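Local coordinates for protein nicking enzyme (Staphylococcus aureus, PDB 4HT4) that probably nicks plasmid DNA to start the conjugative transfer of antibiotic resistance, this chain being the N-terminal relaxase part of the longer protein, at residues R64-W68 and I116-N120; K70-E75 and E145-K149; N112-I116 and I156-N160. The protein carries 1 engineered substitution. Residues are numbered along the deposited sequence.

Contact 1 (R64-W68 and I116-N120); sequences REYLW and IVDLN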
loop_
_atom_site.group_PDB
_atom_site.type_symbol
_atom_site.label_atom_id
_atom_site.label_comp_id
_atom_site.label_asym_id
_atom_site.label_seq_id
_atom_site.Cartn_x
_atom_site.Cartn_y
_atom_site.Cartn_z
ATOM N N ARG A 64 7.364 9.016 -6.663
ATOM C CA ARG A 64 5.922 8.871 -6.505
ATOM C C ARG A 64 5.150 9.426 -7.698
ATOM O O ARG A 64 4.089 8.912 -8.053
ATOM C CB ARG A 64 5.466 9.548 -5.212
ATOM C CG ARG A 64 4.078 9.143 -4.756
ATOM C CD ARG A 64 3.822 9.564 -3.318
ATOM N NE ARG A 64 4.726 8.903 -2.380
ATOM C CZ ARG A 64 5.787 9.483 -1.828
ATOM N NH1 ARG A 64 6.084 10.743 -2.115
ATOM N NH2 ARG A 64 6.553 8.802 -0.985
ATOM N N GLU A 65 5.692 10.466 -8.320
ATOM C CA GLU A 65 5.021 11.113 -9.439
ATOM C C GLU A 65 5.059 10.256 -10.701
ATOM O O GLU A 65 4.048 10.107 -11.390
ATOM C CB GLU A 65 5.638 12.484 -9.712
ATOM C CG GLU A 65 4.825 13.341 -10.661
ATOM C CD GLU A 65 5.347 14.758 -10.749
ATOM O OE1 GLU A 65 6.530 14.934 -11.104
ATOM O OE2 GLU A 65 4.576 15.694 -10.451
ATOM N N TYR A 66 6.227 9.696 -11.003
ATOM C CA TYR A 66 6.390 8.854 -12.182
ATOM C C TYR A 66 5.566 7.582 -12.074
ATOM O O TYR A 66 4.939 7.154 -13.043
ATOM C CB TYR A 66 7.864 8.491 -12.382
ATOM C CG TYR A 66 8.095 7.426 -13.435
ATOM C CD1 TYR A 66 8.134 7.753 -14.783
ATOM C CD2 TYR A 66 8.275 6.093 -13.078
ATOM C CE1 TYR A 66 8.344 6.784 -15.749
ATOM C CE2 TYR A 66 8.485 5.118 -14.036
ATOM C CZ TYR A 66 8.519 5.469 -15.370
ATOM O OH TYR A 66 8.729 4.505 -16.330
ATOM N N LEU A 67 5.582 6.985 -10.888
ATOM C CA LEU A 67 4.932 5.701 -10.649
ATOM C C LEU A 67 3.449 5.697 -11.010
ATOM O O LEU A 67 3.016 4.912 -11.852
ATOM C CB LEU A 67 5.115 5.278 -9.190
ATOM C CG LEU A 67 4.344 4.039 -8.733
ATOM C CD1 LEU A 67 4.781 2.818 -9.522
ATOM C CD2 LEU A 67 4.530 3.815 -7.241
ATOM N N TRP A 68 2.679 6.578 -10.383
ATOM C CA TRP A 68 1.229 6.557 -10.537
ATOM C C TRP A 68 0.739 7.143 -11.859
ATOM O O TRP A 68 -0.412 6.935 -12.245
ATOM C CB TRP A 68 0.552 7.226 -9.342
ATOM C CG TRP A 68 0.920 6.563 -8.055
ATOM C CD1 TRP A 68 1.688 7.082 -7.057
ATOM C CD2 TRP A 68 0.563 5.239 -7.640
ATOM N NE1 TRP A 68 1.818 6.172 -6.037
ATOM C CE2 TRP A 68 1.137 5.030 -6.373
ATOM C CE3 TRP A 68 -0.193 4.212 -8.215
ATOM C CZ2 TRP A 68 0.981 3.840 -5.669
ATOM C CZ3 TRP A 68 -0.347 3.031 -7.515
ATOM C CH2 TRP A 68 0.236 2.855 -6.256
ATOM N N ILE A 116 4.493 -3.099 -6.154
ATOM C CA ILE A 116 5.119 -1.852 -5.742
ATOM C C ILE A 116 4.253 -1.221 -4.662
ATOM O O ILE A 116 3.059 -1.000 -4.866
ATOM C CB ILE A 116 5.273 -0.873 -6.913
ATOM C CG1 ILE A 116 6.158 -1.479 -8.004
ATOM C CG2 ILE A 116 5.855 0.444 -6.425
ATOM C CD1 ILE A 116 6.420 -0.547 -9.162
ATOM N N VAL A 117 4.854 -0.937 -3.512
ATOM C CA VAL A 117 4.098 -0.462 -2.361
ATOM C C VAL A 117 4.427 0.980 -1.996
ATOM O O VAL A 117 5.576 1.313 -1.704
ATOM C CB VAL A 117 4.340 -1.353 -1.132
ATOM C CG1 VAL A 117 3.470 -0.900 0.027
ATOM C CG2 VAL A 117 4.063 -2.806 -1.474
ATOM N N ASP A 118 3.407 1.830 -2.013
ATOM C CA ASP A 118 3.557 3.210 -1.579
ATOM C C ASP A 118 3.146 3.312 -0.115
ATOM O O ASP A 118 1.967 3.491 0.196
ATOM C CB ASP A 118 2.694 4.137 -2.434
ATOM C CG ASP A 118 3.117 5.591 -2.331
ATOM O OD1 ASP A 118 3.745 5.968 -1.319
ATOM O OD2 ASP A 118 2.817 6.361 -3.266
ATOM N N LEU A 119 4.122 3.196 0.779
ATOM C CA LEU A 119 3.853 3.183 2.213
ATOM C C LEU A 119 3.785 4.585 2.803
ATOM O O LEU A 119 4.705 5.388 2.636
ATOM C CB LEU A 119 4.917 2.367 2.947
ATOM C CG LEU A 119 4.809 2.351 4.474
ATOM C CD1 LEU A 119 3.533 1.650 4.916
ATOM C CD2 LEU A 119 6.031 1.691 5.089
ATOM N N ASN A 120 2.688 4.870 3.496
ATOM C CA ASN A 120 2.520 6.141 4.189
ATOM C C ASN A 120 1.913 5.937 5.572
ATOM O O ASN A 120 0.840 5.349 5.707
ATOM C CB ASN A 120 1.648 7.095 3.372
ATOM C CG ASN A 120 2.165 7.293 1.963
ATOM O OD1 ASN A 120 1.640 6.717 1.011
ATOM N ND2 ASN A 120 3.206 8.104 1.823
#

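Contact 2 (K70-E75 and E145-K149); sequences KVHDVE and EFEPK. With nucleotides of chain B.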
loop_
_atom_site.group_PDB
_atom_site.type_symbol
_atom_site.label_atom_id
_atom_site.label_comp_id
_atom_site.label_asym_id
_atom_site.label_seq_id
_atom_site.Cartn_x
_atom_site.Cartn_y
_atom_site.Cartn_z
ATOM N N LYS A 70 2.597 6.366 -14.574
ATOM C CA LYS A 70 2.905 5.173 -15.348
ATOM C C LYS A 70 1.794 4.148 -15.159
ATOM O O LYS A 70 1.461 3.401 -16.077
ATOM C CB LYS A 70 4.245 4.584 -14.908
ATOM C CG LYS A 70 4.727 3.421 -15.757
ATOM C CD LYS A 70 5.156 3.888 -17.139
ATOM C CE LYS A 70 5.743 2.742 -17.947
ATOM N NZ LYS A 70 6.206 3.188 -19.289
ATOM N N VAL A 71 1.222 4.123 -13.958
ATOM C CA VAL A 71 0.106 3.235 -13.655
ATOM C C VAL A 71 -1.156 3.694 -14.375
ATOM O O VAL A 71 -1.837 2.896 -15.017
ATOM C CB VAL A 71 -0.160 3.154 -12.141
ATOM C CG1 VAL A 71 -1.463 2.421 -11.866
ATOM C CG2 VAL A 71 0.997 2.467 -11.438
ATOM N N HIS A 72 -1.458 4.986 -14.274
ATOM C CA HIS A 72 -2.610 5.564 -14.962
ATOM C C HIS A 72 -2.533 5.334 -16.466
ATOM O O HIS A 72 -3.557 5.208 -17.138
ATOM C CB HIS A 72 -2.712 7.063 -14.674
ATOM C CG HIS A 72 -3.492 7.389 -13.439
ATOM N ND1 HIS A 72 -3.462 8.635 -12.851
ATOM C CD2 HIS A 72 -4.331 6.638 -12.688
ATOM C CE1 HIS A 72 -4.245 8.635 -11.787
ATOM N NE2 HIS A 72 -4.784 7.435 -11.666
ATOM N N ASP A 73 -1.310 5.283 -16.985
ATOM C CA ASP A 73 -1.079 5.028 -18.399
ATOM C C ASP A 73 -1.597 3.652 -18.809
ATOM O O ASP A 73 -2.233 3.501 -19.853
ATOM C CB ASP A 73 0.413 5.133 -18.713
ATOM C CG ASP A 73 0.726 4.827 -20.161
ATOM O OD1 ASP A 73 -0.103 5.165 -21.032
ATOM O OD2 ASP A 73 1.800 4.249 -20.429
ATOM N N VAL A 74 -1.317 2.652 -17.981
ATOM C CA VAL A 74 -1.750 1.288 -18.253
ATOM C C VAL A 74 -3.239 1.136 -17.956
ATOM O O VAL A 74 -3.934 0.348 -18.596
ATOM C CB VAL A 74 -0.942 0.268 -17.429
ATOM C CG1 VAL A 74 -1.222 -1.145 -17.909
ATOM C CG2 VAL A 74 0.543 0.569 -17.529
ATOM N N GLU A 75 -3.723 1.903 -16.985
ATOM C CA GLU A 75 -5.137 1.895 -16.627
ATOM C C GLU A 75 -5.930 2.892 -17.463
ATOM O O GLU A 75 -6.684 3.705 -16.925
ATOM C CB GLU A 75 -5.310 2.217 -15.144
ATOM C CG GLU A 75 -5.494 0.997 -14.260
ATOM C CD GLU A 75 -4.268 0.108 -14.212
ATOM O OE1 GLU A 75 -4.417 -1.089 -13.900
ATOM O OE2 GLU A 75 -3.154 0.601 -14.474
ATOM N N GLU A 145 7.886 -3.069 -17.792
ATOM C CA GLU A 145 6.555 -2.638 -18.198
ATOM C C GLU A 145 5.518 -3.463 -17.443
ATOM O O GLU A 145 5.789 -4.596 -17.045
ATOM C CB GLU A 145 6.374 -2.810 -19.706
ATOM C CG GLU A 145 7.364 -2.017 -20.552
ATOM C CD GLU A 145 6.969 -0.562 -20.713
ATOM O OE1 GLU A 145 5.753 -0.274 -20.747
ATOM O OE2 GLU A 145 7.872 0.296 -20.810
ATOM N N PHE A 146 4.334 -2.898 -17.246
ATOM C CA PHE A 146 3.291 -3.589 -16.494
ATOM C C PHE A 146 2.650 -4.728 -17.280
ATOM O O PHE A 146 2.156 -4.532 -18.390
ATOM C CB PHE A 146 2.220 -2.604 -16.022
ATOM C CG PHE A 146 2.658 -1.738 -14.877
ATOM C CD1 PHE A 146 2.553 -2.188 -13.572
ATOM C CD2 PHE A 146 3.178 -0.477 -15.104
ATOM C CE1 PHE A 146 2.958 -1.395 -12.515
ATOM C CE2 PHE A 146 3.584 0.322 -14.052
ATOM C CZ PHE A 146 3.473 -0.139 -12.757
ATOM N N GLU A 147 2.661 -5.918 -16.688
ATOM C CA GLU A 147 2.029 -7.089 -17.280
ATOM C C GLU A 147 0.512 -6.948 -17.193
ATOM O O GLU A 147 0.012 -6.178 -16.375
ATOM C CB GLU A 147 2.486 -8.351 -16.547
ATOM C CG GLU A 147 2.070 -8.403 -15.086
ATOM C CD GLU A 147 2.672 -9.585 -14.352
ATOM O OE1 GLU A 147 3.519 -10.291 -14.941
ATOM O OE2 GLU A 147 2.300 -9.806 -13.182
ATOM N N PRO A 148 -0.228 -7.682 -18.039
ATOM C CA PRO A 148 -1.691 -7.590 -17.977
ATOM C C PRO A 148 -2.248 -8.195 -16.696
ATOM O O PRO A 148 -1.610 -9.051 -16.080
ATOM C CB PRO A 148 -2.145 -8.414 -19.186
ATOM C CG PRO A 148 -1.013 -9.347 -19.452
ATOM C CD PRO A 148 0.220 -8.567 -19.128
ATOM N N LYS A 149 -3.431 -7.740 -16.299
ATOM C CA LYS A 149 -4.111 -8.296 -15.141
ATOM C C LYS A 149 -4.772 -9.609 -15.514
ATOM O O LYS A 149 -4.844 -10.533 -14.704
ATOM C CB LYS A 149 -5.197 -7.342 -14.653
ATOM C CG LYS A 149 -4.705 -6.025 -14.101
ATOM C CD LYS A 149 -5.887 -5.107 -13.844
ATOM C CE LYS A 149 -5.465 -3.864 -13.097
ATOM N NZ LYS A 149 -6.569 -2.868 -13.014
ATOM P P DC B 16 -5.769 -6.063 -19.156
ATOM O OP1 DC B 16 -4.686 -5.100 -19.453
ATOM O OP2 DC B 16 -5.447 -7.355 -18.505
ATOM O "O5'" DC B 16 -6.872 -5.324 -18.264
ATOM C "C5'" DC B 16 -7.931 -6.074 -17.695
ATOM C "C4'" DC B 16 -9.195 -5.246 -17.577
ATOM O "O4'" DC B 16 -10.196 -5.823 -18.450
ATOM C "C3'" DC B 16 -9.781 -5.203 -16.169
ATOM O "O3'" DC B 16 -9.866 -3.857 -15.705
ATOM C "C2'" DC B 16 -11.164 -5.843 -16.271
ATOM C "C1'" DC B 16 -11.417 -6.017 -17.766
ATOM N N1 DC B 16 -11.939 -7.373 -18.098
ATOM C C2 DC B 16 -13.319 -7.598 -18.138
ATOM O O2 DC B 16 -14.091 -6.663 -17.899
ATOM N N3 DC B 16 -13.778 -8.837 -18.439
ATOM C C4 DC B 16 -12.918 -9.824 -18.690
ATOM N N4 DC B 16 -13.417 -11.028 -18.984
ATOM C C5 DC B 16 -11.507 -9.618 -18.651
ATOM C C6 DC B 16 -11.069 -8.390 -18.354
ATOM P P DG B 17 -9.984 -3.556 -14.130
ATOM O OP1 DG B 17 -9.440 -2.200 -13.893
ATOM O OP2 DG B 17 -9.407 -4.714 -13.413
ATOM O "O5'" DG B 17 -11.561 -3.519 -13.859
ATOM C "C5'" DG B 17 -12.338 -2.467 -14.414
ATOM C "C4'" DG B 17 -13.785 -2.494 -13.940
ATOM O "O4'" DG B 17 -14.451 -3.679 -14.442
ATOM C "C3'" DG B 17 -14.010 -2.510 -12.433
ATOM O "O3'" DG B 17 -15.221 -1.828 -12.141
ATOM C "C2'" DG B 17 -14.131 -4.000 -12.128
ATOM C "C1'" DG B 17 -14.872 -4.492 -13.366
ATOM N N9 DG B 17 -14.550 -5.861 -13.738
ATOM C C8 DG B 17 -13.302 -6.429 -13.750
ATOM N N7 DG B 17 -13.310 -7.670 -14.139
ATOM C C5 DG B 17 -14.645 -7.942 -14.406
ATOM C C6 DG B 17 -15.255 -9.134 -14.861
ATOM O O6 DG B 17 -14.720 -10.221 -15.127
ATOM N N1 DG B 17 -16.632 -8.976 -14.999
ATOM C C2 DG B 17 -17.325 -7.817 -14.732
ATOM N N2 DG B 17 -18.651 -7.863 -14.927
ATOM N N3 DG B 17 -16.763 -6.693 -14.306
ATOM C C4 DG B 17 -15.423 -6.833 -14.167
#

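Contact 3 (N112-I116 and I156-N160); sequences NEGMI and IRDWN. With nucleotides of chain B.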
loop_
_atom_site.group_PDB
_atom_site.type_symbol
_atom_site.label_atom_id
_atom_site.label_comp_id
_atom_site.label_asym_id
_atom_site.label_seq_id
_atom_site.Cartn_x
_atom_site.Cartn_y
_atom_site.Cartn_z
ATOM N N ASN A 112 7.574 -8.518 -2.108
ATOM C CA ASN A 112 8.237 -9.788 -2.363
ATOM C C ASN A 112 7.378 -10.715 -3.213
ATOM O O ASN A 112 7.778 -11.837 -3.523
ATOM C CB ASN A 112 8.579 -10.475 -1.040
ATOM C CG ASN A 112 10.065 -10.481 -0.756
ATOM O OD1 ASN A 112 10.738 -11.496 -0.936
ATOM N ND2 ASN A 112 10.587 -9.343 -0.312
ATOM N N GLU A 113 6.197 -10.239 -3.592
ATOM C CA GLU A 113 5.225 -11.074 -4.298
ATOM C C GLU A 113 4.942 -10.912 -5.818
ATOM O O GLU A 113 4.321 -11.810 -6.384
ATOM C CB GLU A 113 3.897 -11.098 -3.527
ATOM C CG GLU A 113 4.009 -11.723 -2.145
ATOM C CD GLU A 113 2.669 -11.851 -1.451
ATOM O OE1 GLU A 113 2.568 -11.441 -0.276
ATOM O OE2 GLU A 113 1.720 -12.369 -2.077
ATOM N N GLY A 114 5.346 -9.833 -6.501
ATOM C CA GLY A 114 6.064 -8.686 -5.976
ATOM C C GLY A 114 5.497 -7.385 -6.501
ATOM O O GLY A 114 5.745 -6.998 -7.643
HETATM N N MSE A 115 4.728 -6.710 -5.654
HETATM C CA MSE A 115 4.055 -5.477 -6.034
HETATM C C MSE A 115 4.922 -4.271 -5.700
HETATM O O MSE A 115 5.962 -4.399 -5.055
HETATM C CB MSE A 115 2.722 -5.369 -5.291
HETATM C CG MSE A 115 2.232 -6.698 -4.736
HETATM SE SE MSE A 115 0.811 -6.525 -3.415
HETATM C CE MSE A 115 -0.635 -6.001 -4.595
ATOM N N ILE A 116 4.493 -3.099 -6.154
ATOM C CA ILE A 116 5.119 -1.852 -5.742
ATOM C C ILE A 116 4.253 -1.221 -4.662
ATOM O O ILE A 116 3.059 -1.000 -4.866
ATOM C CB ILE A 116 5.273 -0.873 -6.913
ATOM C CG1 ILE A 116 6.158 -1.479 -8.004
ATOM C CG2 ILE A 116 5.855 0.444 -6.425
ATOM C CD1 ILE A 116 6.420 -0.547 -9.162
ATOM N N ILE A 156 -3.647 -13.197 -13.778
ATOM C CA ILE A 156 -2.220 -13.429 -13.961
ATOM C C ILE A 156 -1.552 -13.576 -12.595
ATOM O O ILE A 156 -0.670 -14.417 -12.406
ATOM C CB ILE A 156 -1.559 -12.296 -14.783
ATOM C CG1 ILE A 156 -1.537 -12.654 -16.270
ATOM C CG2 ILE A 156 -0.138 -12.029 -14.311
ATOM C CD1 ILE A 156 -2.904 -12.810 -16.893
ATOM N N ARG A 157 -1.993 -12.762 -11.643
ATOM C CA ARG A 157 -1.490 -12.834 -10.278
ATOM C C ARG A 157 -2.591 -13.306 -9.337
ATOM O O ARG A 157 -3.776 -13.149 -9.629
ATOM C CB ARG A 157 -0.968 -11.470 -9.832
ATOM C CG ARG A 157 0.196 -10.952 -10.659
ATOM C CD ARG A 157 1.510 -11.566 -10.213
ATOM N NE ARG A 157 2.634 -11.068 -11.002
ATOM C CZ ARG A 157 3.908 -11.181 -10.643
ATOM N NH1 ARG A 157 4.227 -11.771 -9.499
ATOM N NH2 ARG A 157 4.864 -10.699 -11.424
ATOM N N ASP A 158 -2.198 -13.884 -8.208
ATOM C CA ASP A 158 -3.162 -14.410 -7.249
ATOM C C ASP A 158 -3.460 -13.397 -6.149
ATOM O O ASP A 158 -3.984 -13.750 -5.095
ATOM C CB ASP A 158 -2.641 -15.708 -6.628
ATOM C CG ASP A 158 -1.401 -15.491 -5.783
ATOM O OD1 ASP A 158 -0.612 -14.576 -6.100
ATOM O OD2 ASP A 158 -1.214 -16.239 -4.800
ATOM N N TRP A 159 -3.132 -12.136 -6.406
ATOM C CA TRP A 159 -3.256 -11.087 -5.400
ATOM C C TRP A 159 -4.700 -10.791 -4.996
ATOM O O TRP A 159 -4.944 -10.225 -3.932
ATOM C CB TRP A 159 -2.590 -9.802 -5.897
ATOM C CG TRP A 159 -1.124 -9.945 -6.149
ATOM C CD1 TRP A 159 -0.316 -10.958 -5.726
ATOM C CD2 TRP A 159 -0.288 -9.047 -6.888
ATOM N NE1 TRP A 159 0.972 -10.746 -6.152
ATOM C CE2 TRP A 159 1.015 -9.579 -6.868
ATOM C CE3 TRP A 159 -0.516 -7.844 -7.565
ATOM C CZ2 TRP A 159 2.087 -8.952 -7.497
ATOM C CZ3 TRP A 159 0.551 -7.222 -8.187
ATOM C CH2 TRP A 159 1.835 -7.778 -8.148
ATOM N N ASN A 160 -5.654 -11.174 -5.839
ATOM C CA ASN A 160 -7.050 -10.810 -5.609
ATOM C C ASN A 160 -7.942 -11.964 -5.165
ATOM O O ASN A 160 -9.165 -11.893 -5.289
ATOM C CB ASN A 160 -7.639 -10.161 -6.861
ATOM C CG ASN A 160 -6.727 -9.110 -7.454
ATOM O OD1 ASN A 160 -6.765 -7.944 -7.060
ATOM N ND2 ASN A 160 -5.897 -9.519 -8.407
ATOM P P DT B 20 -15.655 -7.456 -0.596
ATOM O OP1 DT B 20 -17.103 -7.207 -0.420
ATOM O OP2 DT B 20 -14.671 -6.419 -0.219
ATOM O "O5'" DT B 20 -15.271 -8.791 0.189
ATOM C "C5'" DT B 20 -15.996 -9.986 -0.053
ATOM C "C4'" DT B 20 -15.074 -11.183 0.073
ATOM O "O4'" DT B 20 -14.005 -11.043 -0.897
ATOM C "C3'" DT B 20 -14.406 -11.330 1.435
ATOM O "O3'" DT B 20 -14.338 -12.702 1.813
ATOM C "C2'" DT B 20 -13.014 -10.755 1.202
ATOM C "C1'" DT B 20 -12.763 -11.164 -0.243
ATOM N N1 DT B 20 -11.784 -10.301 -0.948
ATOM C C2 DT B 20 -10.795 -10.890 -1.698
ATOM O O2 DT B 20 -10.678 -12.093 -1.818
ATOM N N3 DT B 20 -9.937 -10.015 -2.309
ATOM C C4 DT B 20 -9.973 -8.637 -2.245
ATOM O O4 DT B 20 -9.160 -7.930 -2.828
ATOM C C5 DT B 20 -11.034 -8.086 -1.443
ATOM C C7 DT B 20 -11.175 -6.602 -1.298
ATOM C C6 DT B 20 -11.879 -8.932 -0.840
ATOM P P DA B 19 -17.683 -4.082 -5.977
ATOM O OP1 DA B 19 -18.944 -3.852 -5.238
ATOM O OP2 DA B 19 -16.759 -2.954 -6.223
ATOM O "O5'" DA B 19 -16.846 -5.233 -5.246
ATOM C "C5'" DA B 19 -17.475 -6.448 -4.860
ATOM C "C4'" DA B 19 -16.466 -7.417 -4.264
ATOM O "O4'" DA B 19 -15.553 -7.870 -5.296
ATOM C "C3'" DA B 19 -15.601 -6.849 -3.144
ATOM O "O3'" DA B 19 -15.413 -7.831 -2.139
ATOM C "C2'" DA B 19 -14.282 -6.527 -3.838
ATOM C "C1'" DA B 19 -14.220 -7.600 -4.919
ATOM N N9 DA B 19 -13.498 -7.167 -6.110
ATOM C C8 DA B 19 -13.622 -5.964 -6.744
ATOM N N7 DA B 19 -12.848 -5.843 -7.793
ATOM C C5 DA B 19 -12.173 -7.051 -7.854
ATOM C C6 DA B 19 -11.202 -7.553 -8.743
ATOM N N6 DA B 19 -10.731 -6.860 -9.787
ATOM N N1 DA B 19 -10.736 -8.799 -8.514
ATOM C C2 DA B 19 -11.209 -9.492 -7.469
ATOM N N3 DA B 19 -12.119 -9.123 -6.567
ATOM C C4 DA B 19 -12.562 -7.882 -6.821
#

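Contact 1 (R64-W68 and I116-N120)
A charge can be buried in a protein core if its partners bring enough donors to it, and Asp118 illustrates the principle. Strand 117-120 runs at 135° to helix 64-68, and the axes of these short segments come within 11.0 Å. Ile116, Asp118 and Asn120 point toward the helix, whereas Val117 and Leu119 point away from it. The Asp118 carboxylate therefore enters the interface, and two helix side chains reach across to meet it. Arg64 leaves its CA sideways, but extended chi1 and chi2 (both t) followed by an m turn at chi3 bring the guanidinium edge forward: NE lies 3.3 Å from Asp118 OD1 in a nearly linear hydrogen bond that is part of a salt bridge, with a weak second bond to OD2. Trp68, one helical turn further on, also starts sideways. Its m chi1, with chi2 of 111°, lays the indole so that NE1 donates to Asp118 OD2 at 3.0 Å, close to the ring plane. Each carboxylate oxygen thus has its own well-directed donor. Beside this polar group Leu67, in the t, p conformation, points toward the other segment and sets CD2 3.7 Å from CG2 of Ile116, the residue just before the strand, an apolar contact that Phe61 extends by touching both residues. Ser22 and Ala18 of helix 18-26 also pack on Trp68. The arrangement is that of a helix laid over one face of a central antiparallel sheet, as expected for the Rep-like fold of relaxases. The same strand continues to His122, which joins His130 and His132 of the adjacent strand around the nickel ion.

Contact 2 (K70-E75 and E145-K149)
Phe146 packs its ring on the last turns of helix 64-74, where Val71 CG2 approaches its CZ to 3.8 Å and Val74 CG2 its CD2 to 3.7 Å. The aliphatic part of Lys70 completes this patch, with CG 3.7 Å from Phe146 CE2 at the ring edge. Charged groups lie at both ends of it. Near the surface, Lys70 NZ and Glu145 OE2 form a long salt bridge of 3.7 Å. At the other end, where Glu75 is the first residue to leave helical geometry, Glu75 OE1 forms a salt bridge with Lys149 NZ at 2.9 Å; the same glutamate also pairs with Arg138. An almost fully extended Lys149 side chain carries its ammonium to this carboxylate, to Gln81 O, and to the phosphate of DG17 of chain B, whose OP1 is 3.1 Å from NZ in a weak hydrogen bond. Lys149 N likewise makes a weak bond, 3.0 Å, to OP2 of DC16 of chain B. Apolar packing thus joins loop to helix, while Glu75 and Gln81 partner an ammonium placed, consistently, to bind the DNA backbone.

Contact 3 (N112-I116 and I156-N160)
A tryptophan can be packed by the face and the edge of its ring at once, and Trp159 does so against the loop that leads from helix 96-108 into strand 117-122. At the start of the segment, Asn112 ties its side-chain amide back to Glu108 O in that helix. Glu113 follows, its CB 3.9 Å from Trp159 NE1 and its carbonyl O turned toward Arg157, whose NH1 lies 3.1 Å away; the Arg157 guanidinium is salt-bridged to Glu147. The Glu113 carboxylate leaves the contact for Arg171, Lys164 and Trp168. A cis peptide bond joins Glu113 to Gly114, and Gly114 N sits at the indole edge, 3.5 Å from Trp159 CZ2. Met115, present as selenomethionine, then swings over one face of the same ring. Its CG stands 3.6 Å from the centroid of the Trp159 six-membered ring in a CH-pi contact, SE is 4.5 Å from that centroid in a Met-aromatic contact, and CE comes within 3.5 Å of Trp159 CE3. Ile116 points away from Trp159 and bonds through its backbone to Thr136. Beyond the indole the second segment runs beside the DNA, Asn160 O lying 3.6 Å from N3 of DT20 and Asn160 CB 3.7 Å from C2 of DA19, both of chain B. This segment leads into helix 162-182, which holds the Glu113 carboxylate, while strand 130-136 touches Met115 through Cys135 and Thr136.

How the contacts relate
From the N terminus, helix 64-74 supplies the first segments of both contact 1 and contact 2. Contact 1 closes a loop that holds strand 81-89 and helix 96-108, returning the chain to the helix at strand 117-122. Contact 2 opens inside that loop but closes only at 145-149, after strand 130-136, so the two cross. Contact 3 opens where contact 1 ends, the two sharing Ile116, and closes at 156-160, crossing contact 2 in turn. The crossing has a direct physical link: Glu147 OE2 and Arg157 NE form a 2.5 Å salt bridge. Together the three tie one helix, the central sheet and the approach to helix 162-182.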